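Side-chain contacts in ribulose bisphosphate carboxylase (Hyperthermus butylicus DSM 5456, PDB 6HUN), which probably catalyses the magnesium-dependent carboxylation of ribulose 1,5-bisphosphate to two molecules of 3-phosphoglycerate, as a form III Rubisco thought to serve archaeal AMP degradation: residues A[53-58]-A[99-104]; A[108-113]-A[120-125]; A[276-281]-A[290-295]; A[434-439]-A[447-452]. All coordinates share one frame; numbering follows the deposited sequence. Where two conformers were deposited one is given.

Contact 1: residues A[53-58]-A[99-104]; sequences ISIKDA and WLVWVA
Helix-on-sheet packing in the N-terminal domain brings I55, in the first turn of helix 55-65, onto W99 and V101 of strand 99-105. The contact centres on a CH-pi interaction: I55 CG2 stands 3.7 Å from the centroid of the W99 six-membered ring, only 7° off the ring normal, and so lies squarely over one face. The other branch of the isoleucine covers the five-membered half, with I55 CG1 3.5 Å from W99 CG. With CG1 turned anti to its own backbone N (chi1 -179°), the two branches spread along the indole, and CD1 continues past the ring to V101 CG2 at 3.9 Å. The start of the helix is fixed by S54 at the N-cap, whose OG accepts from D57 N at 3.1 Å. F91 and V47, from the two strands flanking 99-105, also touch I55, while A59 one turn further along the helix meets V101. With an alanine in place of W99, I55 CG2 would probably lose its CH-pi partner and a gap open at the helix start. No hydrogen bond crosses between the segments; their attachment is apolar, relying on the fit of a branched aliphatic chain to a broad aromatic face.

Contact 2: residues A[108-113]-A[120-125]; sequences ELFEEG and SSILGN
The connection between strand 99-105 and helix 115-122 folds back on the last turn of that helix, bringing F110 against S121 and I122. The phenyl ring advances with one corner: F110 CZ lies 3.7 Å from I122 CD1, and the neighbouring F110 CE1 is 4.0 Å from S121 CB. Both partners approach the ring obliquely, and the I122 side chain runs at about a right angle to that of F110. I122 holds CG1 anti to its carbonyl carbon (chi1 -71°), and its extended chain (chi2 177°) carries CD1 out to the phenyl corner. Within the loop, L109 CB sits over the centre of one F110 face, 4.0 Å above the plane. This small apolar core belongs to the N-terminal domain, where V41 of strand 41-49 touches both F110 and I122, and V140 of strand 132-141 also packs on I122. Several polar groups around it reach the second subunit. S121 CB meets the phenyl ring while S121 OG is hydrogen-bonded to N207 ND2 of the second subunit, and E111 forms a salt bridge with R254 of that subunit.

Contact 3: residues A[276-281]-A[290-295]; sequences AALQHA and LAIHGH
I292 points from strand 291-295 toward helix 275-288 and divides its two branches between L278 and A281. The side chains of L278 and I292 meet at an oblique angle, methyl against methyl, with L278 CD1 4.2 Å from I292 CG2. The leucine CA-CB bond does not aim at the strand; its CG is anti to the backbone N (chi1 170°), and this turn brings CD1 round to the isoleucine. On I292, CG2 is likewise anti to the backbone N, whereas CG1 is anti to the carbonyl carbon (chi1 -59°), directing the two branches to different places on the helix. The longer branch is extended and ends closer to main chain than to side chain: I292 CD1 is 3.9 Å from A281 C, and the A281 methyl carbon, CB, lies 4.4 Å from that same CD1. L278 and A281 are three residues apart, about one helical turn, so the isoleucine faces successive turns of the helix. Opposite L278 the strand has G294, where a beta carbon would point toward the helix. The contact is buried, its side-chain part is apolar, and no hydrogen bond joins the segments. The strand carries H295, predicted to act as a proton acceptor, but its side chain takes no part in this packing. In the TIM barrel of the catalytic domain, the pair joins the helix and second strand of the beta-alpha-beta unit formed by strand 265-269, helix 275-288 and strand 291-295; I268 of the first strand packs on both L278 and I292.

Contact 4: residues A[434-439]-A[447-452]; sequences SLDEYA and RALEKW
L449 reaches from helix 443-452 across to L435 and A439, and its atoms can be followed outward one by one. The CA-CB bond already points toward the short helix 435-438. Beyond CB, CG lies anti to the carbonyl carbon (chi1 -72°), and the chain then forks, each methyl taking its own partners. CD1 lies beside the end of the short helix, where A439 CB is 3.7 Å from L449 CD1. The same methyl also meets the helix backbone, lying 3.8 Å from L435 O, and it touches L435 CB at 4.0 Å. CD2 takes the other direction and meets the leucine tip: L435 CD1 to L449 CD2 is 3.7 Å, the two side chains being inclined to one another.

Here two consecutive helices, joined by a short connection, pack together near the C-terminal end of the catalytic domain, far from the chain's centre. A439 is the first residue to depart from helical backbone angles after 435-438, and the connection leads on into helix 443-452, whose L449 side faces the short helix. L435 is shared with the preceding helix 415-431, where A428 packs on it, while L445, one turn before L449, touches A439.

At the outer margin, D436 OD1 passes 4.1 Å from L449 CD1, a contact of oxygen with methyl; the polar partner of that carboxylate oxygen is the hydroxyl of Y454, to which it is hydrogen-bonded. Y454 also packs on L435.

In the fold
From the N terminus the four contacts follow in series, none enclosing or crossing another. Contact 1 closes the longest loop, 40 residues, tying helix 55-65 to strand 99-105 in the N-terminal domain. The chain runs straight on into contact 2, which spans six residues and fastens the next connection to helix 115-122. Contact 3 closes eight residues within the barrel; it touches contact 2 through a probable hydrogen bond from Q279 NE2 to G113 O (3.0 Å), linking the two domains, and both contacts also reach the second subunit. Contact 4 closes seven residues near the C terminus, its centre about 54 Å from that of contact 1, across the chain's centre.

Contact 1: residues A[53-58]-A[99-104]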
loop_
_atom_site.group_PDB
_atom_site.type_symbol
_atom_site.label_atom_id
_atom_site.label_comp_id
_atom_site.label_asym_id
_atom_site.label_seq_id
_atom_site.Cartn_x
_atom_site.Cartn_y
_atom_site.Cartn_z
ATOM N N ILE A 53 -27.181 4.074 10.928
ATOM C CA ILE A 53 -27.189 3.913 9.483
ATOM C C ILE A 53 -27.736 2.530 9.155
ATOM O O ILE A 53 -27.234 1.523 9.673
ATOM C CB ILE A 53 -25.757 4.073 8.921
ATOM C CG1 ILE A 53 -25.195 5.471 9.205
ATOM C CG2 ILE A 53 -25.746 3.767 7.442
ATOM C CD1 ILE A 53 -25.982 6.599 8.550
ATOM N N SER A 54 -28.732 2.460 8.272
ATOM C CA SER A 54 -29.224 1.147 7.852
ATOM C C SER A 54 -28.264 0.507 6.842
ATOM O O SER A 54 -27.467 1.191 6.189
ATOM C CB SER A 54 -30.614 1.252 7.237
ATOM O OG SER A 54 -30.525 1.665 5.880
ATOM N N ILE A 55 -28.327 -0.832 6.732
ATOM C CA ILE A 55 -27.408 -1.537 5.831
ATOM C C ILE A 55 -27.662 -1.129 4.392
ATOM O O ILE A 55 -26.726 -0.979 3.583
ATOM C CB ILE A 55 -27.488 -3.072 6.010
ATOM C CG1 ILE A 55 -26.502 -3.771 5.083
ATOM C CG2 ILE A 55 -28.885 -3.627 5.680
ATOM C CD1 ILE A 55 -25.018 -3.250 5.264
ATOM N N LYS A 56 -28.926 -0.913 4.045
ATOM C CA LYS A 56 -29.223 -0.484 2.692
ATOM C C LYS A 56 -28.626 0.879 2.415
ATOM O O LYS A 56 -28.113 1.117 1.317
ATOM C CB LYS A 56 -30.727 -0.472 2.481
ATOM C CG LYS A 56 -31.231 -1.851 2.287
ATOM C CD LYS A 56 -32.461 -1.747 1.444
ATOM C CE LYS A 56 -32.610 -2.968 0.628
ATOM N NZ LYS A 56 -32.345 -4.192 1.448
ATOM N N ASP A 57 -28.708 1.790 3.393
ATOM C CA ASP A 57 -28.079 3.104 3.265
ATOM C C ASP A 57 -26.558 2.969 3.111
ATOM O O ASP A 57 -25.955 3.564 2.205
ATOM C CB ASP A 57 -28.426 3.947 4.484
ATOM C CG ASP A 57 -28.034 5.412 4.330
ATOM O OD1 ASP A 57 -27.339 5.754 3.353
ATOM O OD2 ASP A 57 -28.440 6.235 5.195
ATOM N N ALA A 58 -25.919 2.209 4.011
ATOM C CA ALA A 58 -24.470 2.024 3.917
ATOM C C ALA A 58 -24.102 1.442 2.564
ATOM O O ALA A 58 -23.160 1.902 1.922
ATOM C CB ALA A 58 -23.980 1.118 5.043
ATOM N N TRP A 99 -22.944 -7.320 7.649
ATOM C CA TRP A 99 -23.627 -7.939 6.533
ATOM C C TRP A 99 -22.621 -8.217 5.426
ATOM O O TRP A 99 -21.650 -7.467 5.242
ATOM C CB TRP A 99 -24.701 -7.016 5.997
ATOM C CG TRP A 99 -25.796 -6.665 6.984
ATOM C CD1 TRP A 99 -25.684 -6.030 8.197
ATOM C CD2 TRP A 99 -27.165 -6.950 6.808
ATOM N NE1 TRP A 99 -26.913 -5.907 8.773
ATOM C CE2 TRP A 99 -27.847 -6.462 7.941
ATOM C CE3 TRP A 99 -27.889 -7.544 5.785
ATOM C CZ2 TRP A 99 -29.202 -6.550 8.070
ATOM C CZ3 TRP A 99 -29.234 -7.656 5.920
ATOM C CH2 TRP A 99 -29.889 -7.165 7.055
ATOM N N LEU A 100 -22.860 -9.270 4.662
ATOM C CA LEU A 100 -22.222 -9.367 3.363
ATOM C C LEU A 100 -23.084 -8.600 2.375
ATOM O O LEU A 100 -24.319 -8.764 2.331
ATOM C CB LEU A 100 -22.022 -10.820 2.912
ATOM C CG LEU A 100 -21.039 -11.614 3.793
ATOM C CD1 LEU A 100 -20.949 -13.117 3.322
ATOM C CD2 LEU A 100 -19.629 -11.045 3.729
ATOM N N VAL A 101 -22.433 -7.787 1.555
ATOM C CA VAL A 101 -23.086 -7.036 0.508
ATOM C C VAL A 101 -22.387 -7.342 -0.800
ATOM O O VAL A 101 -21.175 -7.141 -0.926
ATOM C CB VAL A 101 -23.079 -5.514 0.769
ATOM C CG1 VAL A 101 -23.789 -4.793 -0.390
ATOM C CG2 VAL A 101 -23.743 -5.190 2.090
ATOM N N TRP A 102 -23.149 -7.754 -1.802
ATOM C CA TRP A 102 -22.607 -7.910 -3.138
ATOM C C TRP A 102 -22.926 -6.674 -3.948
ATOM O O TRP A 102 -24.092 -6.250 -4.032
ATOM C CB TRP A 102 -23.183 -9.141 -3.863
ATOM C CG TRP A 102 -22.759 -10.462 -3.292
ATOM C CD1 TRP A 102 -21.908 -11.366 -3.867
ATOM C CD2 TRP A 102 -23.187 -11.050 -2.054
ATOM N NE1 TRP A 102 -21.779 -12.456 -3.067
ATOM C CE2 TRP A 102 -22.551 -12.293 -1.947
ATOM C CE3 TRP A 102 -24.043 -10.645 -1.030
ATOM C CZ2 TRP A 102 -22.739 -13.136 -0.846
ATOM C CZ3 TRP A 102 -24.230 -11.465 0.045
ATOM C CH2 TRP A 102 -23.589 -12.704 0.133
ATOM N N VAL A 103 -21.910 -6.146 -4.608
ATOM C CA VAL A 103 -22.036 -4.972 -5.459
ATOM C C VAL A 103 -21.541 -5.348 -6.842
ATOM O O VAL A 103 -20.459 -5.924 -6.988
ATOM C CB VAL A 103 -21.247 -3.763 -4.906
ATOM C CG1 VAL A 103 -21.508 -2.491 -5.783
ATOM C CG2 VAL A 103 -21.645 -3.499 -3.499
ATOM N N ALA A 104 -22.337 -5.032 -7.855
ATOM C CA ALA A 104 -21.978 -5.276 -9.239
ATOM C C ALA A 104 -21.531 -3.967 -9.894
ATOM O O ALA A 104 -22.166 -2.913 -9.706
ATOM C CB ALA A 104 -23.188 -5.883 -10.002
#

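Contact 2: residues A[108-113]-A[120-125]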
loop_
_atom_site.group_PDB
_atom_site.type_symbol
_atom_site.label_atom_id
_atom_site.label_comp_id
_atom_site.label_asym_id
_atom_site.label_seq_id
_atom_site.Cartn_x
_atom_site.Cartn_y
_atom_site.Cartn_z
ATOM N N GLU A 108 -16.628 -0.990 -17.711
ATOM C CA GLU A 108 -16.174 0.295 -18.228
ATOM C C GLU A 108 -15.735 1.262 -17.127
ATOM O O GLU A 108 -15.155 2.309 -17.439
ATOM C CB GLU A 108 -17.292 0.932 -19.072
ATOM C CG GLU A 108 -17.640 0.166 -20.335
ATOM C CD GLU A 108 -18.480 -1.089 -20.093
ATOM O OE1 GLU A 108 -18.602 -1.905 -21.047
ATOM O OE2 GLU A 108 -19.013 -1.274 -18.967
ATOM N N LEU A 109 -15.995 0.950 -15.855
ATOM C CA LEU A 109 -15.445 1.799 -14.791
ATOM C C LEU A 109 -13.922 1.718 -14.701
ATOM O O LEU A 109 -13.291 2.603 -14.090
ATOM C CB LEU A 109 -16.027 1.397 -13.440
ATOM C CG LEU A 109 -17.454 1.766 -13.046
ATOM C CD1 LEU A 109 -17.810 1.088 -11.743
ATOM C CD2 LEU A 109 -17.631 3.314 -12.934
ATOM N N PHE A 110 -13.315 0.614 -15.163
ATOM C CA PHE A 110 -11.921 0.296 -14.829
ATOM C C PHE A 110 -11.002 0.528 -16.031
ATOM O O PHE A 110 -11.365 0.214 -17.167
ATOM C CB PHE A 110 -11.843 -1.160 -14.316
ATOM C CG PHE A 110 -12.804 -1.416 -13.158
ATOM C CD1 PHE A 110 -12.512 -0.935 -11.879
ATOM C CD2 PHE A 110 -13.999 -2.117 -13.349
ATOM C CE1 PHE A 110 -13.385 -1.153 -10.815
ATOM C CE2 PHE A 110 -14.883 -2.328 -12.318
ATOM C CZ PHE A 110 -14.580 -1.878 -11.037
ATOM N N GLU A 111 -9.813 1.091 -15.791
ATOM C CA GLU A 111 -8.831 1.185 -16.859
ATOM C C GLU A 111 -8.209 -0.189 -17.099
ATOM O O GLU A 111 -7.856 -0.910 -16.149
ATOM C CB GLU A 111 -7.734 2.187 -16.536
ATOM C CG GLU A 111 -6.774 2.333 -17.742
ATOM C CD GLU A 111 -5.597 3.290 -17.505
ATOM O OE1 GLU A 111 -5.705 4.203 -16.679
ATOM O OE2 GLU A 111 -4.568 3.151 -18.222
ATOM N N GLU A 112 -8.033 -0.537 -18.376
ATOM C CA GLU A 112 -7.489 -1.849 -18.705
ATOM C C GLU A 112 -6.129 -2.052 -18.077
ATOM O O GLU A 112 -5.237 -1.219 -18.233
ATOM C CB GLU A 112 -7.290 -1.959 -20.237
ATOM C CG GLU A 112 -8.500 -1.880 -21.036
ATOM C CD GLU A 112 -8.918 -0.442 -21.470
ATOM O OE1 GLU A 112 -9.410 -0.356 -22.631
ATOM O OE2 GLU A 112 -8.833 0.554 -20.665
ATOM N N GLY A 113 -5.912 -3.253 -17.523
ATOM C CA GLY A 113 -4.596 -3.636 -17.037
ATOM C C GLY A 113 -4.029 -2.827 -15.882
ATOM O O GLY A 113 -2.814 -2.865 -15.670
ATOM N N SER A 120 -8.070 2.136 -6.565
ATOM C CA SER A 120 -8.604 3.438 -6.171
ATOM C C SER A 120 -10.125 3.441 -6.106
ATOM O O SER A 120 -10.691 4.307 -5.429
ATOM C CB SER A 120 -8.159 4.525 -7.143
ATOM O OG SER A 120 -8.781 4.341 -8.402
ATOM N N SER A 121 -10.783 2.519 -6.818
ATOM C CA SER A 121 -12.255 2.403 -6.802
ATOM C C SER A 121 -12.706 1.512 -5.650
ATOM O O SER A 121 -13.328 1.956 -4.681
ATOM C CB SER A 121 -12.721 1.781 -8.120
ATOM O OG SER A 121 -12.742 2.828 -9.113
ATOM N N ILE A 122 -12.359 0.245 -5.754
ATOM C CA ILE A 122 -12.909 -0.781 -4.851
ATOM C C ILE A 122 -12.137 -0.862 -3.534
ATOM O O ILE A 122 -12.701 -1.353 -2.529
ATOM C CB ILE A 122 -12.941 -2.099 -5.615
ATOM C CG1 ILE A 122 -14.064 -1.982 -6.677
ATOM C CG2 ILE A 122 -13.225 -3.308 -4.736
ATOM C CD1 ILE A 122 -14.156 -3.180 -7.546
ATOM N N LEU A 123 -10.886 -0.396 -3.509
ATOM C CA LEU A 123 -10.105 -0.339 -2.264
ATOM C C LEU A 123 -9.808 1.089 -1.858
ATOM O O LEU A 123 -8.788 1.351 -1.215
ATOM C CB LEU A 123 -8.749 -1.098 -2.376
ATOM C CG LEU A 123 -8.936 -2.524 -2.912
ATOM C CD1 LEU A 123 -7.524 -3.198 -2.994
ATOM C CD2 LEU A 123 -9.884 -3.323 -2.004
ATOM N N GLY A 124 -10.691 2.042 -2.169
ATOM C CA GLY A 124 -10.244 3.423 -2.017
ATOM C C GLY A 124 -10.934 4.162 -0.884
ATOM O O GLY A 124 -10.836 3.771 0.287
ATOM N N ASN A 125 -11.665 5.238 -1.209
ATOM C CA ASN A 125 -12.223 6.084 -0.155
ATOM C C ASN A 125 -13.296 5.392 0.677
ATOM O O ASN A 125 -13.687 5.932 1.743
ATOM C CB ASN A 125 -12.879 7.322 -0.793
ATOM C CG ASN A 125 -11.883 8.362 -1.236
ATOM O OD1 ASN A 125 -10.718 8.323 -0.853
ATOM N ND2 ASN A 125 -12.346 9.319 -2.054
#

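Contact 3: residues A[276-281]-A[290-295]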
loop_
_atom_site.group_PDB
_atom_site.type_symbol
_atom_site.label_atom_id
_atom_site.label_comp_id
_atom_site.label_asym_id
_atom_site.label_seq_id
_atom_site.Cartn_x
_atom_site.Cartn_y
_atom_site.Cartn_z
ATOM N N ALA A 276 2.026 -0.433 -8.644
ATOM C CA ALA A 276 2.584 -0.010 -9.924
ATOM C C ALA A 276 4.006 -0.537 -10.080
ATOM O O ALA A 276 4.423 -0.931 -11.197
ATOM C CB ALA A 276 2.508 1.551 -10.060
ATOM N N ALA A 277 4.777 -0.550 -9.005
ATOM C CA ALA A 277 6.135 -1.116 -9.083
ATOM C C ALA A 277 6.090 -2.582 -9.469
ATOM O O ALA A 277 6.941 -3.071 -10.256
ATOM C CB ALA A 277 6.856 -1.006 -7.719
ATOM N N LEU A 278 5.150 -3.324 -8.891
ATOM C CA LEU A 278 5.054 -4.755 -9.240
ATOM C C LEU A 278 4.708 -4.913 -10.709
ATOM O O LEU A 278 5.333 -5.721 -11.424
ATOM C CB LEU A 278 4.003 -5.440 -8.359
ATOM C CG LEU A 278 3.633 -6.866 -8.770
ATOM C CD1 LEU A 278 4.920 -7.823 -8.800
ATOM C CD2 LEU A 278 2.525 -7.433 -7.796
ATOM N N GLN A 279 3.714 -4.127 -11.207
ATOM C CA GLN A 279 3.362 -4.295 -12.626
ATOM C C GLN A 279 4.517 -3.888 -13.538
ATOM O O GLN A 279 4.675 -4.463 -14.630
ATOM C CB GLN A 279 2.095 -3.480 -13.004
ATOM C CG GLN A 279 0.855 -4.016 -12.195
ATOM C CD GLN A 279 -0.441 -3.545 -12.802
ATOM O OE1 GLN A 279 -0.992 -2.510 -12.407
ATOM N NE2 GLN A 279 -0.904 -4.274 -13.842
ATOM N N HIS A 280 5.283 -2.852 -13.149
ATOM C CA HIS A 280 6.482 -2.485 -13.912
ATOM C C HIS A 280 7.536 -3.595 -13.870
ATOM O O HIS A 280 8.143 -3.930 -14.907
ATOM C CB HIS A 280 7.071 -1.201 -13.341
ATOM C CG HIS A 280 8.124 -0.571 -14.225
ATOM N ND1 HIS A 280 7.924 -0.305 -15.564
ATOM C CD2 HIS A 280 9.369 -0.131 -13.938
ATOM C CE1 HIS A 280 9.014 0.244 -16.073
ATOM N NE2 HIS A 280 9.912 0.349 -15.106
ATOM N N ALA A 281 7.758 -4.186 -12.691
ATOM C CA ALA A 281 8.689 -5.334 -12.619
ATOM C C ALA A 281 8.217 -6.476 -13.514
ATOM O O ALA A 281 9.043 -7.162 -14.156
ATOM C CB ALA A 281 8.800 -5.770 -11.149
ATOM N N LEU A 290 12.404 -13.455 -16.702
ATOM C CA LEU A 290 12.594 -13.714 -15.282
ATOM C C LEU A 290 11.276 -14.168 -14.639
ATOM O O LEU A 290 10.184 -13.942 -15.167
ATOM C CB LEU A 290 13.112 -12.436 -14.522
ATOM C CG LEU A 290 14.380 -11.723 -15.050
ATOM C CD1 LEU A 290 14.683 -10.405 -14.367
ATOM C CD2 LEU A 290 15.579 -12.712 -14.991
ATOM N N ALA A 291 11.385 -14.830 -13.491
ATOM C CA ALA A 291 10.267 -15.087 -12.594
ATOM C C ALA A 291 10.339 -14.092 -11.435
ATOM O O ALA A 291 11.419 -13.604 -11.074
ATOM C CB ALA A 291 10.326 -16.545 -12.054
ATOM N N ILE A 292 9.180 -13.844 -10.782
ATOM C CA ILE A 292 9.059 -12.868 -9.708
ATOM C C ILE A 292 8.547 -13.530 -8.451
ATOM O O ILE A 292 7.454 -14.113 -8.467
ATOM C CB ILE A 292 8.079 -11.738 -10.049
ATOM C CG1 ILE A 292 8.564 -11.022 -11.346
ATOM C CG2 ILE A 292 7.862 -10.776 -8.767
ATOM C CD1 ILE A 292 7.620 -9.948 -11.747
ATOM N N HIS A 293 9.282 -13.354 -7.362
ATOM C CA HIS A 293 8.809 -13.734 -6.044
ATOM C C HIS A 293 8.166 -12.496 -5.409
ATOM O O HIS A 293 8.856 -11.508 -5.141
ATOM C CB HIS A 293 9.969 -14.228 -5.197
ATOM C CG HIS A 293 9.553 -14.743 -3.851
ATOM N ND1 HIS A 293 9.606 -16.081 -3.523
ATOM C CD2 HIS A 293 9.083 -14.103 -2.756
ATOM C CE1 HIS A 293 9.213 -16.235 -2.269
ATOM N NE2 HIS A 293 8.858 -15.055 -1.788
ATOM N N GLY A 294 6.860 -12.548 -5.142
ATOM C CA GLY A 294 6.231 -11.417 -4.459
ATOM C C GLY A 294 6.217 -11.545 -2.940
ATOM O O GLY A 294 5.710 -12.549 -2.391
ATOM N N HIS A 295 6.845 -10.603 -2.226
ATOM C CA HIS A 295 6.878 -10.662 -0.773
ATOM C C HIS A 295 5.736 -9.778 -0.283
ATOM O O HIS A 295 5.619 -8.650 -0.711
ATOM C CB HIS A 295 8.217 -10.148 -0.239
ATOM C CG HIS A 295 8.418 -10.463 1.196
ATOM N ND1 HIS A 295 7.713 -9.809 2.192
ATOM C CD2 HIS A 295 9.116 -11.463 1.811
ATOM C CE1 HIS A 295 8.032 -10.342 3.367
ATOM N NE2 HIS A 295 8.890 -11.338 3.166
#

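Contact 4: residues A[434-439]-A[447-452]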
loop_
_atom_site.group_PDB
_atom_site.type_symbol
_atom_site.label_atom_id
_atom_site.label_comp_id
_atom_site.label_asym_id
_atom_site.label_seq_id
_atom_site.Cartn_x
_atom_site.Cartn_y
_atom_site.Cartn_z
ATOM N N SER A 434 7.572 -43.771 5.813
ATOM C CA SER A 434 7.522 -43.160 7.131
ATOM C C SER A 434 8.868 -42.545 7.462
ATOM O O SER A 434 9.921 -43.057 7.076
ATOM C CB SER A 434 7.146 -44.203 8.217
ATOM O OG SER A 434 5.864 -44.708 7.957
ATOM N N LEU A 435 8.819 -41.417 8.171
ATOM C CA LEU A 435 10.052 -40.721 8.499
ATOM C C LEU A 435 10.931 -41.554 9.415
ATOM O O LEU A 435 12.154 -41.577 9.245
ATOM C CB LEU A 435 9.756 -39.386 9.151
ATOM C CG LEU A 435 9.521 -38.153 8.272
ATOM C CD1 LEU A 435 9.648 -36.997 9.202
ATOM C CD2 LEU A 435 10.483 -38.018 7.085
ATOM N N ASP A 436 10.330 -42.201 10.424
ATOM C CA ASP A 436 11.088 -43.084 11.310
ATOM C C ASP A 436 11.847 -44.150 10.511
ATOM O O ASP A 436 13.048 -44.350 10.707
ATOM C CB ASP A 436 10.140 -43.699 12.352
ATOM C CG ASP A 436 9.712 -42.683 13.431
ATOM O OD1 ASP A 436 10.360 -41.611 13.525
ATOM O OD2 ASP A 436 8.750 -42.940 14.198
ATOM N N GLU A 437 11.183 -44.768 9.536
ATOM C CA GLU A 437 11.834 -45.781 8.702
ATOM C C GLU A 437 12.923 -45.172 7.828
ATOM O O GLU A 437 14.021 -45.725 7.693
ATOM C CB GLU A 437 10.781 -46.478 7.844
ATOM C CG GLU A 437 11.292 -47.578 6.942
ATOM C CD GLU A 437 10.165 -48.215 6.142
ATOM O OE1 GLU A 437 10.438 -48.811 5.083
ATOM O OE2 GLU A 437 8.990 -48.124 6.566
ATOM N N TYR A 438 12.632 -44.025 7.203
ATOM C CA TYR A 438 13.631 -43.414 6.332
ATOM C C TYR A 438 14.863 -43.012 7.122
ATOM O O TYR A 438 15.998 -43.156 6.648
ATOM C CB TYR A 438 13.042 -42.183 5.614
ATOM C CG TYR A 438 13.673 -41.926 4.268
ATOM C CD1 TYR A 438 13.574 -42.850 3.262
ATOM C CD2 TYR A 438 14.338 -40.729 3.990
ATOM C CE1 TYR A 438 14.154 -42.653 2.026
ATOM C CE2 TYR A 438 14.912 -40.495 2.728
ATOM C CZ TYR A 438 14.813 -41.464 1.752
ATOM O OH TYR A 438 15.365 -41.286 0.514
ATOM N N ALA A 439 14.657 -42.530 8.342
ATOM C CA ALA A 439 15.731 -41.987 9.164
ATOM C C ALA A 439 16.578 -43.068 9.791
ATOM O O ALA A 439 17.017 -42.944 10.928
ATOM C CB ALA A 439 15.143 -41.087 10.241
ATOM N N ARG A 447 19.375 -36.952 12.714
ATOM C CA ARG A 447 19.563 -36.006 13.803
ATOM C C ARG A 447 18.547 -34.872 13.771
ATOM O O ARG A 447 18.255 -34.275 14.816
ATOM C CB ARG A 447 20.990 -35.465 13.791
ATOM C CG ARG A 447 21.918 -36.341 14.632
ATOM C CD ARG A 447 23.259 -36.623 13.990
ATOM N NE ARG A 447 24.112 -35.434 13.979
ATOM C CZ ARG A 447 24.516 -34.761 15.059
ATOM N NH1 ARG A 447 24.153 -35.133 16.283
ATOM N NH2 ARG A 447 25.298 -33.698 14.913
ATOM N N ALA A 448 18.006 -34.561 12.590
ATOM C CA ALA A 448 16.902 -33.615 12.509
ATOM C C ALA A 448 15.711 -34.114 13.314
ATOM O O ALA A 448 15.084 -33.342 14.053
ATOM C CB ALA A 448 16.522 -33.394 11.041
ATOM N N LEU A 449 15.384 -35.410 13.190
ATOM C CA LEU A 449 14.271 -35.955 13.965
ATOM C C LEU A 449 14.632 -36.029 15.445
ATOM O O LEU A 449 13.801 -35.713 16.304
ATOM C CB LEU A 449 13.863 -37.327 13.425
ATOM C CG LEU A 449 13.130 -37.351 12.079
ATOM C CD1 LEU A 449 12.723 -38.777 11.704
ATOM C CD2 LEU A 449 11.917 -36.416 12.075
ATOM N N GLU A 450 15.884 -36.390 15.751
ATOM C CA GLU A 450 16.389 -36.296 17.122
ATOM C C GLU A 450 16.164 -34.901 17.706
ATOM O O GLU A 450 15.533 -34.744 18.763
ATOM C CB GLU A 450 17.883 -36.675 17.136
ATOM C CG GLU A 450 18.730 -36.156 18.328
ATOM C CD GLU A 450 19.575 -34.905 17.948
ATOM O OE1 GLU A 450 19.367 -33.825 18.559
ATOM O OE2 GLU A 450 20.439 -34.996 17.037
ATOM N N LYS A 451 16.660 -33.873 17.006
ATOM C CA LYS A 451 16.718 -32.521 17.564
ATOM C C LYS A 451 15.339 -31.864 17.653
ATOM O O LYS A 451 14.968 -31.329 18.700
ATOM C CB LYS A 451 17.657 -31.649 16.726
ATOM C CG LYS A 451 17.867 -30.259 17.280
ATOM C CD LYS A 451 18.693 -29.430 16.331
ATOM C CE LYS A 451 19.836 -28.746 17.058
ATOM N NZ LYS A 451 19.668 -27.263 16.982
ATOM N N TRP A 452 14.579 -31.865 16.561
ATOM C CA TRP A 452 13.319 -31.138 16.533
ATOM C C TRP A 452 12.083 -32.022 16.500
ATOM O O TRP A 452 10.992 -31.524 16.779
ATOM C CB TRP A 452 13.253 -30.211 15.316
ATOM C CG TRP A 452 14.284 -29.120 15.242
ATOM C CD1 TRP A 452 14.379 -28.018 16.047
ATOM C CD2 TRP A 452 15.341 -29.005 14.277
ATOM N NE1 TRP A 452 15.434 -27.228 15.647
ATOM C CE2 TRP A 452 16.039 -27.808 14.561
ATOM C CE3 TRP A 452 15.763 -29.793 13.193
ATOM C CZ2 TRP A 452 17.141 -27.383 13.805
ATOM C CZ3 TRP A 452 16.862 -29.374 12.452
ATOM C CH2 TRP A 452 17.533 -28.173 12.759
#